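Local coordinates for lipocalin (Argas monolakensis, PDB 3BRN), which binds serotonin inside its beta barrel and probably serves the soft tick as a scavenger of biogenic amines, at residues 16-29 with 40-52. Residues are numbered along the deposited sequence; the frame is centred on the assembly and turned at random.
Sequences YKSVNGPGNGGYYL and CAYVLVPQNTLSE. With SRO (serotonin), chain C.
One face of the Tyr16 ring lies against the Ser51-Glu52 backbone, with Glu52 N 3.9 Å above the plane and offset toward the rim; Lys17 CG lies over the opposite face, also near the rim. A water sits at the ring's edge, accepting from Tyr16 N and donating to Glu52 OE1, while Glu52 OE2 is held by Gly79. The Tyr27 ring carries the amine of serotonin over its centre, NZ 3.4 Å above the plane, and meets Val45 CG1 at its edge, CE2 to CG1 4.1 Å. NZ of serotonin also donates to Ser18 O (2.8 Å), and the ligand is hydrogen-bonded to Asp106 OD2. Val43 CG2 packs on the ligand's ring system at CE3. Tyr27 and Val43 thus face into the lipocalin barrel, on strands 26-29 and 42-44, which run antiparallel at 169°. They form a hydrogen-bonded pair, Tyr27 N to Val43 O 2.9 Å with the return bond from Val43 N; Tyr28 and Tyr42 share the other face of the sheet. Farther along, helix 16-20 closes over the chain that follows strand 42-44. Asn20, its CG anti to the carbonyl carbon (chi1 -71°), grips the Leu50 backbone twice. OD1 takes Leu50 N in the carbonyl plane, on a lone pair, at 3.1 Å (N-H...O angle 171°). ND2 gives to Leu50 O at 2.9 Å. Beside this clamp Val19 CG1 touches Pro46 CD and Leu50 CD1, in directions roughly at right angles.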
loop_
_atom_site.group_PDB
_atom_site.type_symbol
_atom_site.label_atom_id
_atom_site.label_comp_id
_atom_site.label_asym_id
_atom_site.label_seq_id
_atom_site.Cartn_x
_atom_site.Cartn_y
_atom_site.Cartn_z
ATOM N N TYR A 16 2.901 9.918 6.685
ATOM C CA TYR A 16 1.657 10.649 6.478
ATOM C C TYR A 16 1.468 11.055 5.005
ATOM O O TYR A 16 0.376 10.928 4.469
ATOM C CB TYR A 16 1.514 11.848 7.436
ATOM C CG TYR A 16 2.263 13.072 7.015
ATOM C CD1 TYR A 16 3.574 13.277 7.426
ATOM C CD2 TYR A 16 1.622 14.101 6.334
ATOM C CE1 TYR A 16 4.243 14.432 7.103
ATOM C CE2 TYR A 16 2.291 15.255 5.999
ATOM C CZ TYR A 16 3.603 15.413 6.385
ATOM O OH TYR A 16 4.304 16.533 6.021
ATOM N N LYS A 17 2.551 11.431 4.325
ATOM C CA LYS A 17 2.477 11.745 2.899
ATOM C C LYS A 17 2.181 10.518 2.037
ATOM O O LYS A 17 1.473 10.608 1.039
ATOM C CB LYS A 17 3.756 12.436 2.421
ATOM C CG LYS A 17 3.845 13.903 2.793
ATOM C CD LYS A 17 5.272 14.317 3.032
ATOM C CE LYS A 17 5.405 15.822 3.098
ATOM N NZ LYS A 17 5.636 16.399 1.750
ATOM N N SER A 18 2.762 9.376 2.387
ATOM C CA SER A 18 2.444 8.143 1.696
ATOM C C SER A 18 0.954 7.775 1.868
ATOM O O SER A 18 0.271 7.407 0.910
ATOM C CB SER A 18 3.331 6.995 2.215
ATOM O OG SER A 18 2.893 5.765 1.663
ATOM N N VAL A 19 0.478 7.805 3.103
ATOM C CA VAL A 19 -0.891 7.402 3.411
ATOM C C VAL A 19 -1.924 8.373 2.814
ATOM O O VAL A 19 -2.989 7.958 2.364
ATOM C CB VAL A 19 -1.095 7.285 4.935
ATOM C CG1 VAL A 19 -2.573 7.074 5.285
ATOM C CG2 VAL A 19 -0.194 6.191 5.515
ATOM N N ASN A 20 -1.631 9.654 2.762
ATOM C CA ASN A 20 -2.486 10.574 2.047
ATOM C C ASN A 20 -2.424 10.449 0.559
ATOM O O ASN A 20 -3.385 10.652 -0.098
ATOM C CB ASN A 20 -2.129 11.996 2.395
ATOM C CG ASN A 20 -2.509 12.367 3.762
ATOM O OD1 ASN A 20 -3.449 11.887 4.315
ATOM N ND2 ASN A 20 -1.779 13.276 4.305
ATOM N N GLY A 21 -1.259 10.177 0.028
ATOM C CA GLY A 21 -1.087 9.973 -1.400
ATOM C C GLY A 21 -1.532 11.175 -2.213
ATOM O O GLY A 21 -1.420 12.310 -1.754
ATOM N N PRO A 22 -2.199 10.922 -3.349
ATOM C CA PRO A 22 -2.586 12.000 -4.252
ATOM C C PRO A 22 -3.685 12.862 -3.646
ATOM O O PRO A 22 -4.033 13.904 -4.204
ATOM C CB PRO A 22 -3.127 11.246 -5.465
ATOM C CG PRO A 22 -3.731 10.014 -4.875
ATOM C CD PRO A 22 -2.842 9.644 -3.706
ATOM N N GLY A 23 -4.251 12.411 -2.531
ATOM C CA GLY A 23 -5.338 13.131 -1.874
ATOM C C GLY A 23 -6.726 12.673 -2.292
ATOM O O GLY A 23 -7.712 13.389 -2.104
ATOM N N ASN A 24 -6.806 11.466 -2.845
ATOM C CA ASN A 24 -8.073 10.893 -3.299
ATOM C C ASN A 24 -7.890 9.401 -3.574
ATOM O O ASN A 24 -6.759 8.907 -3.575
ATOM C CB ASN A 24 -8.553 11.597 -4.575
ATOM C CG ASN A 24 -7.679 11.290 -5.781
ATOM O OD1 ASN A 24 -7.815 10.243 -6.411
ATOM N ND2 ASN A 24 -6.841 12.244 -6.160
ATOM N N GLY A 25 -9.004 8.686 -3.722
ATOM C CA GLY A 25 -8.985 7.274 -4.111
ATOM C C GLY A 25 -8.381 6.321 -3.091
ATOM O O GLY A 25 -8.680 6.389 -1.880
ATOM N N GLY A 26 -7.586 5.378 -3.595
ATOM C CA GLY A 26 -6.985 4.354 -2.752
ATOM C C GLY A 26 -5.905 3.572 -3.467
ATOM O O GLY A 26 -5.534 3.906 -4.592
ATOM N N TYR A 27 -5.379 2.558 -2.777
ATOM C CA TYR A 27 -4.234 1.779 -3.239
ATOM C C TYR A 27 -4.548 0.279 -3.217
ATOM O O TYR A 27 -5.061 -0.243 -2.221
ATOM C CB TYR A 27 -3.007 2.063 -2.357
ATOM C CG TYR A 27 -2.372 3.419 -2.590
ATOM C CD1 TYR A 27 -1.189 3.542 -3.306
ATOM C CD2 TYR A 27 -2.907 4.559 -2.009
ATOM C CE1 TYR A 27 -0.605 4.793 -3.522
ATOM C CE2 TYR A 27 -2.337 5.789 -2.195
ATOM C CZ TYR A 27 -1.178 5.903 -2.928
ATOM O OH TYR A 27 -0.670 7.155 -3.154
ATOM N N TYR A 28 -4.249 -0.403 -4.324
ATOM C CA TYR A 28 -4.334 -1.848 -4.372
ATOM C C TYR A 28 -2.994 -2.403 -3.950
ATOM O O TYR A 28 -1.971 -1.863 -4.358
ATOM C CB TYR A 28 -4.569 -2.330 -5.797
ATOM C CG TYR A 28 -5.958 -2.091 -6.315
ATOM C CD1 TYR A 28 -6.236 -0.988 -7.102
ATOM C CD2 TYR A 28 -6.988 -2.986 -6.042
ATOM C CE1 TYR A 28 -7.478 -0.821 -7.671
ATOM C CE2 TYR A 28 -8.261 -2.782 -6.555
ATOM C CZ TYR A 28 -8.490 -1.700 -7.367
ATOM O OH TYR A 28 -9.729 -1.509 -7.939
ATOM N N LEU A 29 -3.005 -3.570 -3.307
ATOM C CA LEU A 29 -1.747 -4.275 -3.062
ATOM C C LEU A 29 -1.460 -5.004 -4.368
ATOM O O LEU A 29 -2.227 -5.872 -4.754
ATOM C CB LEU A 29 -1.873 -5.271 -1.911
ATOM C CG LEU A 29 -0.675 -6.222 -1.682
ATOM C CD1 LEU A 29 0.566 -5.386 -1.422
ATOM C CD2 LEU A 29 -0.974 -7.058 -0.444
ATOM N N CYS A 40 -7.169 -8.827 -4.645
ATOM C CA CYS A 40 -7.729 -7.470 -4.719
ATOM C C CYS A 40 -7.729 -6.717 -3.395
ATOM O O CYS A 40 -8.586 -5.851 -3.169
ATOM C CB CYS A 40 -9.141 -7.478 -5.318
ATOM S SG CYS A 40 -9.344 -8.480 -6.816
ATOM N N ALA A 41 -6.745 -7.008 -2.548
ATOM C CA ALA A 41 -6.605 -6.334 -1.258
ATOM C C ALA A 41 -6.313 -4.855 -1.502
ATOM O O ALA A 41 -5.596 -4.510 -2.440
ATOM C CB ALA A 41 -5.482 -6.985 -0.435
ATOM N N TYR A 42 -6.950 -3.973 -0.737
ATOM C CA TYR A 42 -6.779 -2.539 -0.956
ATOM C C TYR A 42 -7.020 -1.746 0.326
ATOM O O TYR A 42 -7.482 -2.282 1.321
ATOM C CB TYR A 42 -7.771 -2.034 -2.014
ATOM C CG TYR A 42 -9.189 -1.902 -1.471
ATOM C CD1 TYR A 42 -10.049 -3.002 -1.449
ATOM C CD2 TYR A 42 -9.643 -0.697 -0.922
ATOM C CE1 TYR A 42 -11.321 -2.909 -0.902
ATOM C CE2 TYR A 42 -10.931 -0.593 -0.364
ATOM C CZ TYR A 42 -11.744 -1.722 -0.329
ATOM O OH TYR A 42 -13.019 -1.662 0.204
ATOM N N VAL A 43 -6.519 -0.519 0.333
ATOM C CA VAL A 43 -6.825 0.439 1.378
ATOM C C VAL A 43 -7.361 1.663 0.662
ATOM O O VAL A 43 -7.051 1.873 -0.507
ATOM C CB VAL A 43 -5.559 0.860 2.188
ATOM C CG1 VAL A 43 -5.035 -0.296 3.008
ATOM C CG2 VAL A 43 -4.465 1.449 1.268
ATOM N N LEU A 44 -8.219 2.426 1.343
ATOM C CA LEU A 44 -8.631 3.732 0.848
ATOM C C LEU A 44 -7.846 4.783 1.625
ATOM O O LEU A 44 -7.603 4.604 2.822
ATOM C CB LEU A 44 -10.134 3.953 1.092
ATOM C CG LEU A 44 -11.132 3.154 0.240
ATOM C CD1 LEU A 44 -12.563 3.670 0.476
ATOM C CD2 LEU A 44 -10.787 3.276 -1.228
ATOM N N VAL A 45 -7.459 5.874 0.965
ATOM C CA VAL A 45 -6.838 6.995 1.681
ATOM C C VAL A 45 -7.837 7.555 2.724
ATOM O O VAL A 45 -9.050 7.466 2.521
ATOM C CB VAL A 45 -6.341 8.108 0.715
ATOM C CG1 VAL A 45 -5.584 7.506 -0.461
ATOM C CG2 VAL A 45 -7.498 8.999 0.248
ATOM N N PRO A 46 -7.344 7.934 3.919
ATOM C CA PRO A 46 -8.270 8.318 4.989
ATOM C C PRO A 46 -9.155 9.473 4.546
ATOM O O PRO A 46 -8.794 10.214 3.624
ATOM C CB PRO A 46 -7.337 8.763 6.120
ATOM C CG PRO A 46 -6.059 8.064 5.833
ATOM C CD PRO A 46 -5.943 8.048 4.351
ATOM N N GLN A 47 -10.324 9.600 5.159
ATOM C CA GLN A 47 -11.293 10.584 4.699
ATOM C C GLN A 47 -10.823 12.024 4.947
ATOM O O GLN A 47 -11.193 12.957 4.221
ATOM C CB GLN A 47 -12.659 10.323 5.326
ATOM C CG GLN A 47 -13.809 10.857 4.494
ATOM C CD GLN A 47 -15.073 10.041 4.666
ATOM O OE1 GLN A 47 -15.348 9.522 5.750
ATOM N NE2 GLN A 47 -15.841 9.908 3.588
ATOM N N ASN A 48 -9.936 12.178 5.920
ATOM C CA ASN A 48 -9.376 13.483 6.244
ATOM C C ASN A 48 -7.848 13.475 6.213
ATOM O O ASN A 48 -7.214 12.447 6.469
ATOM C CB ASN A 48 -9.887 13.948 7.605
ATOM C CG ASN A 48 -9.952 12.823 8.612
ATOM O OD1 ASN A 48 -9.914 11.644 8.247
ATOM N ND2 ASN A 48 -10.071 13.177 9.886
ATOM N N THR A 49 -7.268 14.608 5.830
ATOM C CA THR A 49 -5.822 14.717 5.699
ATOM C C THR A 49 -5.073 14.412 6.999
ATOM O O THR A 49 -5.504 14.801 8.087
ATOM C CB THR A 49 -5.410 16.079 5.124
ATOM O OG1 THR A 49 -5.939 16.208 3.798
ATOM C CG2 THR A 49 -3.896 16.201 5.062
ATOM N N LEU A 50 -4.106 13.506 6.892
ATOM C CA LEU A 50 -3.211 13.184 7.995
ATOM C C LEU A 50 -2.033 14.143 7.992
ATOM O O LEU A 50 -1.558 14.549 6.930
ATOM C CB LEU A 50 -2.661 11.764 7.833
ATOM C CG LEU A 50 -3.378 10.614 8.531
ATOM C CD1 LEU A 50 -2.661 9.288 8.191
ATOM C CD2 LEU A 50 -3.389 10.862 10.030
ATOM N N SER A 51 -1.603 14.531 9.187
ATOM C CA SER A 51 -0.359 15.256 9.370
ATOM C C SER A 51 0.471 14.379 10.291
ATOM O O SER A 51 -0.012 13.363 10.758
ATOM C CB SER A 51 -0.608 16.629 10.003
ATOM O OG SER A 51 -1.365 16.501 11.192
ATOM N N GLU A 52 1.719 14.762 10.533
ATOM C CA GLU A 52 2.665 13.926 11.282
ATOM C C GLU A 52 2.180 13.552 12.682
ATOM O O GLU A 52 1.761 14.415 13.457
ATOM C CB GLU A 52 4.022 14.641 11.381
ATOM C CG GLU A 52 5.069 13.891 12.184
ATOM C CD GLU A 52 5.567 12.662 11.456
ATOM O OE1 GLU A 52 5.194 12.495 10.279
ATOM O OE2 GLU A 52 6.315 11.868 12.059
HETATM O OH SRO C . -3.718 3.364 5.515
HETATM C CZ3 SRO C . -2.754 2.466 5.126
HETATM C CH2 SRO C . -2.432 1.444 6.016
HETATM C CZ2 SRO C . -1.549 0.431 5.635
HETATM C CE2 SRO C . -0.971 0.537 4.379
HETATM N NE1 SRO C . -0.051 -0.189 3.694
HETATM C CD1 SRO C . 0.136 0.364 2.472
HETATM C CG SRO C . -0.662 1.504 2.372
HETATM C CD2 SRO C . -1.337 1.612 3.586
HETATM C CE3 SRO C . -2.193 2.531 3.955
HETATM C CB SRO C . -0.727 2.442 1.192
HETATM C CA SRO C . -0.149 3.820 1.571
HETATM N NZ SRO C . -0.384 4.747 0.458
HETATM O O HOH W 1 4.993 10.229 8.899
#